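Local atomic coordinates of dihydrodipicolinate synthase (Bacillus anthracis, PDB entry 1XL9), a protein that probably condenses pyruvate with aspartate semialdehyde, the reaction that commits the diaminopimelate and lysine pathway. Residues L139-Y144 with E166-I171; T180-I185 with M206-K211. One frame throughout, in Å; residues are numbered along the deposited sequence.

Both contacts belong to one parallel (beta/alpha)8 barrel and follow each other along the chain, contact 1 closing before contact 2 opens. Contact 1 pairs strands 141-145 and 168-173, the fifth and sixth staves of the barrel wall. Strand 168-173 leads directly into helix 178-187, the outer helix that contact 2 sets against the end of helix 202-207 and the turn leading to strand 212-215. The centres lie about 16 Å apart and the nearest atoms about 5 Å, without touching. One contact thus builds the wall by backbone bonding, the other the surrounding helical layer by van der Waals packing, next to a second subunit of the tetramer.

Contact 1 (L139-Y144 with E166-I171); sequences LPVMLY and ENIVAI
Val141 pairs with Ile168, Met142 with Ala170 and Leu143 with Ile171, all in parallel, as two neighbouring strands of the barrel approach to 4.3 Å between their axes and cross at -36°. The register slips by one residue after the first pair: Val169 is the extra residue of a beta bulge. Val141 is gripped at both polar backbone atoms, its N donating to Asn167 O at 2.7 Å in a bent bond and its O receiving Val169 N at 3.1 Å in the carbonyl plane. Beyond the bulge, Leu143 N reaches Ala170 O at 3.0 Å from above that carbonyl plane.

Asn167 ties down the strand entrance. Its CG lies between the backbone N and the carbonyl carbon (chi1 67°), which turns the amide toward Leu139; ND2 meets Leu139 O at 2.7 Å, almost straight and within the amide plane. Ala134 O also receives a bond from ND2, a pair of acceptors that suits a primary amide. On the outer face, Leu143 CD1 sits on Ile168 CG2 at 3.7 Å, the two chains slanting across each other. Val141 and Ile168 lie alongside, Val141 CG1 being 4.1 Å from Ile168 CG1. Leu143 also rests CB on Ile171 CD1; from helix 156-163, Leu162 packs on Leu143 and Val159 on Ile171. Met142 and Ala170 face the barrel interior, where the small methyl lets Met142 pass its CG at 4.3 Å from Ala170 CB and go on toward Met112 and Lys172.

The chemistry is thus divided: backbone bonds set the register, bulge included, a buried amide holds the loop where the strands begin, and branched apolar groups pack toward helix 156-163.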
loop_
_atom_site.group_PDB
_atom_site.type_symbol
_atom_site.label_atom_id
_atom_site.label_comp_id
_atom_site.label_asym_id
_atom_site.label_seq_id
_atom_site.Cartn_x
_atom_site.Cartn_y
_atom_site.Cartn_z
ATOM N N LEU A 139 -8.185 37.210 3.282
ATOM C CA LEU A 139 -9.144 36.345 2.607
ATOM C C LEU A 139 -9.412 35.050 3.358
ATOM O O LEU A 139 -8.536 34.529 4.062
ATOM C CB LEU A 139 -8.616 35.998 1.209
ATOM C CG LEU A 139 -9.197 36.689 -0.037
ATOM C CD1 LEU A 139 -9.607 38.105 0.185
ATOM C CD2 LEU A 139 -8.250 36.572 -1.270
ATOM N N PRO A 140 -10.611 34.477 3.167
ATOM C CA PRO A 140 -10.870 33.077 3.557
ATOM C C PRO A 140 -9.970 32.035 2.857
ATOM O O PRO A 140 -9.618 32.185 1.672
ATOM C CB PRO A 140 -12.320 32.859 3.144
ATOM C CG PRO A 140 -12.884 34.175 2.930
ATOM C CD PRO A 140 -11.794 35.101 2.558
ATOM N N VAL A 141 -9.657 30.977 3.592
ATOM C CA VAL A 141 -8.676 29.964 3.206
ATOM C C VAL A 141 -9.294 28.546 3.261
ATOM O O VAL A 141 -9.843 28.183 4.267
ATOM C CB VAL A 141 -7.419 30.050 4.103
ATOM C CG1 VAL A 141 -6.541 28.832 3.950
ATOM C CG2 VAL A 141 -6.612 31.348 3.795
ATOM N N MET A 142 -9.208 27.793 2.164
ATOM C CA MET A 142 -9.699 26.390 2.083
ATOM C C MET A 142 -8.506 25.407 1.968
ATOM O O MET A 142 -7.733 25.445 1.026
ATOM C CB MET A 142 -10.679 26.227 0.929
ATOM C CG MET A 142 -11.074 24.773 0.695
ATOM S SD MET A 142 -12.465 24.538 -0.386
ATOM C CE MET A 142 -11.647 24.083 -1.881
ATOM N N LEU A 143 -8.305 24.585 2.989
ATOM C CA LEU A 143 -7.282 23.556 2.979
ATOM C C LEU A 143 -7.592 22.462 1.888
ATOM O O LEU A 143 -8.738 22.296 1.420
ATOM C CB LEU A 143 -7.199 22.953 4.382
ATOM C CG LEU A 143 -6.210 23.514 5.426
ATOM C CD1 LEU A 143 -5.853 24.992 5.345
ATOM C CD2 LEU A 143 -6.684 23.168 6.831
ATOM N N TYR A 144 -6.555 21.756 1.461
ATOM C CA TYR A 144 -6.721 20.689 0.437
ATOM C C TYR A 144 -5.810 19.513 0.762
ATOM O O TYR A 144 -4.598 19.610 0.624
ATOM C CB TYR A 144 -6.423 21.233 -0.965
ATOM C CG TYR A 144 -6.541 20.273 -2.162
ATOM C CD1 TYR A 144 -7.325 19.131 -2.140
ATOM C CD2 TYR A 144 -5.873 20.571 -3.332
ATOM C CE1 TYR A 144 -7.431 18.292 -3.300
ATOM C CE2 TYR A 144 -5.957 19.739 -4.471
ATOM C CZ TYR A 144 -6.738 18.636 -4.451
ATOM O OH TYR A 144 -6.772 17.904 -5.635
ATOM N N GLU A 166 -8.867 31.986 12.317
ATOM C CA GLU A 166 -10.150 32.609 11.966
ATOM C C GLU A 166 -10.464 32.603 10.499
ATOM O O GLU A 166 -11.630 32.368 10.141
ATOM C CB GLU A 166 -10.285 34.021 12.519
ATOM C CG GLU A 166 -9.258 35.033 12.070
ATOM C CD GLU A 166 -9.377 36.332 12.913
ATOM O OE1 GLU A 166 -9.429 37.437 12.310
ATOM O OE2 GLU A 166 -9.466 36.220 14.178
ATOM N N ASN A 167 -9.451 32.825 9.642
ATOM C CA ASN A 167 -9.733 32.800 8.194
ATOM C C ASN A 167 -9.531 31.447 7.502
ATOM O O ASN A 167 -9.610 31.371 6.275
ATOM C CB ASN A 167 -9.055 33.957 7.432
ATOM C CG ASN A 167 -7.556 33.860 7.402
ATOM O OD1 ASN A 167 -6.934 33.532 8.422
ATOM N ND2 ASN A 167 -6.953 34.194 6.241
ATOM N N ILE A 168 -9.344 30.385 8.297
ATOM C CA ILE A 168 -9.269 29.039 7.774
ATOM C C ILE A 168 -10.622 28.369 8.049
ATOM O O ILE A 168 -10.934 27.921 9.180
ATOM C CB ILE A 168 -8.082 28.237 8.335
ATOM C CG1 ILE A 168 -6.783 28.993 8.061
ATOM C CG2 ILE A 168 -8.051 26.804 7.685
ATOM C CD1 ILE A 168 -5.496 28.224 8.384
ATOM N N VAL A 169 -11.412 28.314 6.970
ATOM C CA VAL A 169 -12.845 28.083 7.067
ATOM C C VAL A 169 -13.332 26.809 6.395
ATOM O O VAL A 169 -14.510 26.425 6.556
ATOM C CB VAL A 169 -13.621 29.319 6.513
ATOM C CG1 VAL A 169 -13.146 30.612 7.226
ATOM C CG2 VAL A 169 -13.449 29.483 5.017
ATOM N N ALA A 170 -12.464 26.128 5.643
ATOM C CA ALA A 170 -12.915 24.876 5.031
ATOM C C ALA A 170 -11.765 23.968 4.611
ATOM O O ALA A 170 -10.588 24.310 4.839
ATOM C CB ALA A 170 -13.863 25.161 3.885
ATOM N N ILE A 171 -12.129 22.782 4.102
ATOM C CA ILE A 171 -11.182 21.804 3.581
ATOM C C ILE A 171 -11.794 20.979 2.445
ATOM O O ILE A 171 -12.941 20.595 2.498
ATOM C CB ILE A 171 -10.617 20.874 4.698
ATOM C CG1 ILE A 171 -9.653 19.821 4.125
ATOM C CG2 ILE A 171 -11.715 20.184 5.442
ATOM C CD1 ILE A 171 -8.649 19.342 5.168
#

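Contact 2 (T180-I185 with M206-K211); sequences TMTEII and MAVGAK
Thr182 and Val208 have the nearest CA atoms, 6.1 Å apart, where helix 178-187 runs past the last residues of helix 202-207 and the turn that follows it. Both helices belong to the outer layer of the (beta/alpha)8 barrel, and the turn is a Schellman motif leading back into strand 212-215. Gly209 is the residue that leaves the helix, with phi 119° and two bonds back into the last turn, one of them Gly209 N to Met206 O at 3.0 Å. Glycine fits here because, at these angles, a side chain would press on the carbonyl O of Val208, and the end of Ile185 already occupies that side.

No hydrogen bond links the two segments; van der Waals contact, methyl on methyl and methyl on peptide, joins them. The methyl of Thr182 meets the root and both branches of Val208, CG2 standing 3.8 Å from Val208 CB and 3.9 Å from Val208 CG2, with the two side chains at about a right angle. Compact, beta-branched side chains suit two backbones whose CA atoms come this near. His244 of the second subunit packs on both Thr182 and Val208, and Ala207 meets Ala207 of that subunit, so the contact borders a subunit interface.

Ile185 supplies the long reach one helical turn further on. Its CG1 is anti to the carbonyl carbon (chi1 -67°) and the chain then runs out extended, which carries CD1 across to the turn; Val194 of the barrel strand 193-196 touches the same side chain. There CD1 lies against the bare peptide after Gly209, 3.6 Å from Gly209 C and 3.7 Å from Ala210 N.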
loop_
_atom_site.group_PDB
_atom_site.type_symbol
_atom_site.label_atom_id
_atom_site.label_comp_id
_atom_site.label_asym_id
_atom_site.label_seq_id
_atom_site.Cartn_x
_atom_site.Cartn_y
_atom_site.Cartn_z
ATOM N N THR A 180 -12.445 9.510 8.117
ATOM C CA THR A 180 -11.546 10.593 8.502
ATOM C C THR A 180 -12.303 11.954 8.327
ATOM O O THR A 180 -12.225 12.849 9.168
ATOM C CB THR A 180 -10.189 10.458 7.755
ATOM O OG1 THR A 180 -9.147 10.955 8.591
ATOM C CG2 THR A 180 -10.174 11.183 6.447
ATOM N N MET A 181 -13.117 12.049 7.277
ATOM C CA MET A 181 -14.039 13.165 7.089
ATOM C C MET A 181 -15.037 13.270 8.239
ATOM O O MET A 181 -15.222 14.375 8.807
ATOM C CB MET A 181 -14.831 13.037 5.793
ATOM C CG MET A 181 -14.045 13.186 4.503
ATOM S SD MET A 181 -15.204 13.402 3.142
ATOM C CE MET A 181 -14.377 12.608 1.751
ATOM N N THR A 182 -15.683 12.165 8.609
ATOM C CA THR A 182 -16.581 12.233 9.771
ATOM C C THR A 182 -15.899 12.736 11.068
ATOM O O THR A 182 -16.459 13.529 11.796
ATOM C CB THR A 182 -17.479 10.970 10.026
ATOM O OG1 THR A 182 -17.222 10.399 11.309
ATOM C CG2 THR A 182 -17.435 9.981 8.957
ATOM N N GLU A 183 -14.676 12.327 11.307
ATOM C CA GLU A 183 -13.938 12.747 12.496
ATOM C C GLU A 183 -13.604 14.234 12.491
ATOM O O GLU A 183 -13.564 14.880 13.544
ATOM C CB GLU A 183 -12.630 11.968 12.573
ATOM C CG GLU A 183 -12.095 11.811 13.961
ATOM C CD GLU A 183 -10.752 11.126 13.974
ATOM O OE1 GLU A 183 -10.472 10.345 12.999
ATOM O OE2 GLU A 183 -9.984 11.395 14.957
ATOM N N ILE A 184 -13.312 14.757 11.305
ATOM C CA ILE A 184 -12.957 16.155 11.134
ATOM C C ILE A 184 -14.175 17.009 11.427
ATOM O O ILE A 184 -14.071 18.010 12.152
ATOM C CB ILE A 184 -12.446 16.441 9.703
ATOM C CG1 ILE A 184 -11.014 15.955 9.548
ATOM C CG2 ILE A 184 -12.512 17.927 9.392
ATOM C CD1 ILE A 184 -10.523 15.871 8.146
ATOM N N ILE A 185 -15.315 16.596 10.858
ATOM C CA ILE A 185 -16.598 17.243 11.081
ATOM C C ILE A 185 -17.007 17.297 12.544
ATOM O O ILE A 185 -17.549 18.289 12.994
ATOM C CB ILE A 185 -17.737 16.522 10.303
ATOM C CG1 ILE A 185 -17.569 16.682 8.791
ATOM C CG2 ILE A 185 -19.151 17.061 10.720
ATOM C CD1 ILE A 185 -18.363 15.719 7.973
ATOM N N MET A 206 -21.804 13.404 2.010
ATOM C CA MET A 206 -22.877 14.260 2.514
ATOM C C MET A 206 -23.772 13.546 3.542
ATOM O O MET A 206 -24.204 14.169 4.543
ATOM C CB MET A 206 -23.668 14.852 1.357
ATOM C CG MET A 206 -22.858 15.934 0.634
ATOM S SD MET A 206 -23.770 16.740 -0.687
ATOM C CE MET A 206 -24.813 17.826 0.289
ATOM N N ALA A 207 -23.993 12.244 3.338
ATOM C CA ALA A 207 -24.614 11.383 4.362
ATOM C C ALA A 207 -24.006 11.561 5.748
ATOM O O ALA A 207 -24.738 11.602 6.739
ATOM C CB ALA A 207 -24.533 9.907 3.959
ATOM N N VAL A 208 -22.683 11.627 5.831
ATOM C CA VAL A 208 -21.996 11.721 7.117
ATOM C C VAL A 208 -21.794 13.155 7.589
ATOM O O VAL A 208 -21.216 13.378 8.653
ATOM C CB VAL A 208 -20.617 10.966 7.089
ATOM C CG1 VAL A 208 -20.803 9.474 6.693
ATOM C CG2 VAL A 208 -19.613 11.626 6.120
ATOM N N GLY A 209 -22.246 14.130 6.798
ATOM C CA GLY A 209 -22.249 15.525 7.200
ATOM C C GLY A 209 -21.445 16.527 6.380
ATOM O O GLY A 209 -21.335 17.690 6.802
ATOM N N ALA A 210 -20.873 16.117 5.244
ATOM C CA ALA A 210 -20.059 17.025 4.406
ATOM C C ALA A 210 -20.945 18.090 3.745
ATOM O O ALA A 210 -22.092 17.783 3.362
ATOM C CB ALA A 210 -19.324 16.247 3.339
ATOM N N LYS A 211 -20.424 19.318 3.586
ATOM C CA LYS A 211 -21.175 20.432 2.948
ATOM C C LYS A 211 -21.455 20.153 1.482
ATOM O O LYS A 211 -22.489 20.519 0.954
ATOM C CB LYS A 211 -20.408 21.754 3.060
ATOM C CG LYS A 211 -21.234 22.991 3.529
ATOM C CD LYS A 211 -21.706 23.891 2.356
ATOM C CE LYS A 211 -22.312 25.243 2.841
ATOM N NZ LYS A 211 -21.302 26.158 3.599
#